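Local coordinates for adenylyltransferase thiF (Escherichia coli, PDB 1ZUD), which catalyses the ATP-dependent adenylation of the C-terminal glycine carboxyl of the sulfur carrier protein ThiS, a step in thiamin biosynthesis, at the interface of chains A and B. Residues are numbered along the deposited sequence; one frame, centred on the assembly and turned at random. Chains: chain A, Adenylyltransferase thiF; chain B, ThiS protein.

The interface of chains A and B. Residues chain A 157, 173-174, 219, 221, 232; chain B 33, 40, 60-61.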
loop_
_atom_site.group_PDB
_atom_site.type_symbol
_atom_site.label_atom_id
_atom_site.label_comp_id
_atom_site.label_asym_id
_atom_site.label_seq_id
_atom_site.Cartn_x
_atom_site.Cartn_y
_atom_site.Cartn_z
ATOM N N GLN A 157 -4.933 1.913 9.704
ATOM C CA GLN A 157 -4.288 3.006 10.434
ATOM C C GLN A 157 -2.842 2.589 10.653
ATOM O O GLN A 157 -2.559 1.395 10.905
ATOM C CB GLN A 157 -4.941 3.283 11.816
ATOM C CG GLN A 157 -6.457 3.459 11.758
ATOM C CD GLN A 157 -7.149 3.600 13.130
ATOM O OE1 GLN A 157 -6.664 3.118 14.167
ATOM N NE2 GLN A 157 -8.318 4.231 13.115
ATOM N N LEU A 173 -2.399 8.393 22.245
ATOM C CA LEU A 173 -3.492 8.438 21.247
ATOM C C LEU A 173 -4.726 7.671 21.738
ATOM O O LEU A 173 -5.857 8.130 21.600
ATOM C CB LEU A 173 -3.040 7.825 19.900
ATOM C CG LEU A 173 -4.120 7.682 18.828
ATOM C CD1 LEU A 173 -4.712 9.067 18.493
ATOM C CD2 LEU A 173 -3.482 7.063 17.568
ATOM N N TRP A 174 -4.500 6.496 22.306
ATOM C CA TRP A 174 -5.591 5.665 22.771
ATOM C C TRP A 174 -5.416 5.448 24.270
ATOM O O TRP A 174 -4.712 4.530 24.719
ATOM C CB TRP A 174 -5.582 4.330 22.026
ATOM C CG TRP A 174 -5.693 4.461 20.537
ATOM C CD1 TRP A 174 -4.774 4.055 19.622
ATOM C CD2 TRP A 174 -6.755 5.107 19.778
ATOM N NE1 TRP A 174 -5.173 4.410 18.357
ATOM C CE2 TRP A 174 -6.383 5.054 18.421
ATOM C CE3 TRP A 174 -7.971 5.724 20.122
ATOM C CZ2 TRP A 174 -7.192 5.590 17.389
ATOM C CZ3 TRP A 174 -8.782 6.271 19.087
ATOM C CH2 TRP A 174 -8.383 6.194 17.750
ATOM N N LEU A 219 -0.188 9.978 12.330
ATOM C CA LEU A 219 -1.075 8.846 12.183
ATOM C C LEU A 219 -1.567 8.888 10.736
ATOM O O LEU A 219 -2.097 9.937 10.281
ATOM C CB LEU A 219 -2.263 8.982 13.122
ATOM C CG LEU A 219 -3.416 7.970 13.023
ATOM C CD1 LEU A 219 -2.929 6.569 13.499
ATOM C CD2 LEU A 219 -4.575 8.442 13.946
ATOM N N LEU A 221 -4.135 7.451 8.006
ATOM C CA LEU A 221 -5.380 6.712 7.915
ATOM C C LEU A 221 -5.734 6.415 6.459
ATOM O O LEU A 221 -5.669 7.294 5.590
ATOM C CB LEU A 221 -6.531 7.507 8.562
ATOM C CG LEU A 221 -6.336 7.953 10.030
ATOM C CD1 LEU A 221 -7.485 8.797 10.490
ATOM C CD2 LEU A 221 -6.279 6.730 10.940
ATOM N N LEU A 232 -2.385 12.780 10.038
ATOM C CA LEU A 232 -2.644 13.626 11.163
ATOM C C LEU A 232 -1.431 13.616 12.060
ATOM O O LEU A 232 -0.859 12.541 12.349
ATOM C CB LEU A 232 -3.851 13.119 11.957
ATOM C CG LEU A 232 -5.147 12.875 11.148
ATOM C CD1 LEU A 232 -6.214 12.215 12.019
ATOM C CD2 LEU A 232 -5.674 14.252 10.582
ATOM N N ALA B 33 -10.863 9.066 18.875
ATOM C CA ALA B 33 -9.811 10.068 18.988
ATOM C C ALA B 33 -10.300 11.253 18.118
ATOM O O ALA B 33 -11.165 11.088 17.263
ATOM C CB ALA B 33 -8.491 9.558 18.475
ATOM N N ILE B 40 -3.898 15.869 16.288
ATOM C CA ILE B 40 -4.637 15.174 17.310
ATOM C C ILE B 40 -4.740 16.075 18.525
ATOM O O ILE B 40 -3.794 16.828 18.802
ATOM C CB ILE B 40 -3.887 13.845 17.763
ATOM C CG1 ILE B 40 -3.858 12.814 16.618
ATOM C CG2 ILE B 40 -4.536 13.292 19.036
ATOM C CD1 ILE B 40 -5.220 12.387 16.129
ATOM N N PHE B 60 -12.901 9.999 14.914
ATOM C CA PHE B 60 -12.815 8.634 14.358
ATOM C C PHE B 60 -12.535 7.583 15.445
ATOM O O PHE B 60 -12.108 7.912 16.532
ATOM C CB PHE B 60 -11.715 8.561 13.255
ATOM C CG PHE B 60 -10.358 9.021 13.706
ATOM C CD1 PHE B 60 -10.053 10.385 13.753
ATOM C CD2 PHE B 60 -9.409 8.095 14.155
ATOM C CE1 PHE B 60 -8.850 10.822 14.235
ATOM C CE2 PHE B 60 -8.178 8.530 14.645
ATOM C CZ PHE B 60 -7.900 9.885 14.685
ATOM N N GLN B 61 -12.726 6.317 15.100
ATOM C CA GLN B 61 -12.584 5.208 16.025
ATOM C C GLN B 61 -11.288 4.495 15.815
ATOM O O GLN B 61 -10.773 4.411 14.695
ATOM C CB GLN B 61 -13.694 4.167 15.791
ATOM C CG GLN B 61 -15.046 4.401 16.464
ATOM C CD GLN B 61 -15.205 3.563 17.743
ATOM O OE1 GLN B 61 -14.980 4.057 18.853
ATOM N NE2 GLN B 61 -15.573 2.281 17.583
#
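Strands 155-161, 218-223 and 228-233 of ThiF (chain A), with the end of helix 170-173 and the loop residue after it, meet strands 32-36, 39-40 and 56-61 of ThiS (chain B). The contact is largely apolar and probably helps the enzyme hold its carrier protein close to where the ThiS C-terminal tail begins; the residues described, of both chains together, hide 235 Å² of surface. B:Phe60 is its main plug. Its CG stands between backbone N and carbonyl carbon (chi1 55°), and the ring points into a leucine-lined pocket of ThiF. A:Leu219 and A:Leu232 meet the ring tip to tip: A:Leu219 CD2 lies 3.7 Å from B:Phe60 CE2, and A:Leu232 CD1 3.7 Å from B:Phe60 CE1. A:Leu221 instead sets its CD1 methyl over the centre of one face, 4.1 Å above the plane. The opposite face carries the backbone O of B:Ala33 toward its rim, and B:Ile40 CD1 closes the edge from within ThiS. An alanine in place of B:Phe60 would probably leave the three leucine methyls without their partner and open a gap between the two proteins. The indole of A:Trp174 crosses the phenyl side chain at about a right angle, A:Trp174 CH2 being 3.9 Å from B:Phe60 CE2. Its CZ3-CH2 rim meets the methyl of B:Ala33, which stands above the plane and just outside the six-membered ring, CB 3.4 Å from A:Trp174 CZ3. A:Leu173 reaches the same methyl at roughly a right angle to the indole contact, its CD1 3.8 Å from B:Ala33 CB. Beside the phenyl, the extended A:Gln157 donates NE2 to the backbone O of B:Gln61 at 2.9 Å, the C=O...N angle being 148° and the donor tilted 16° from the carbonyl plane.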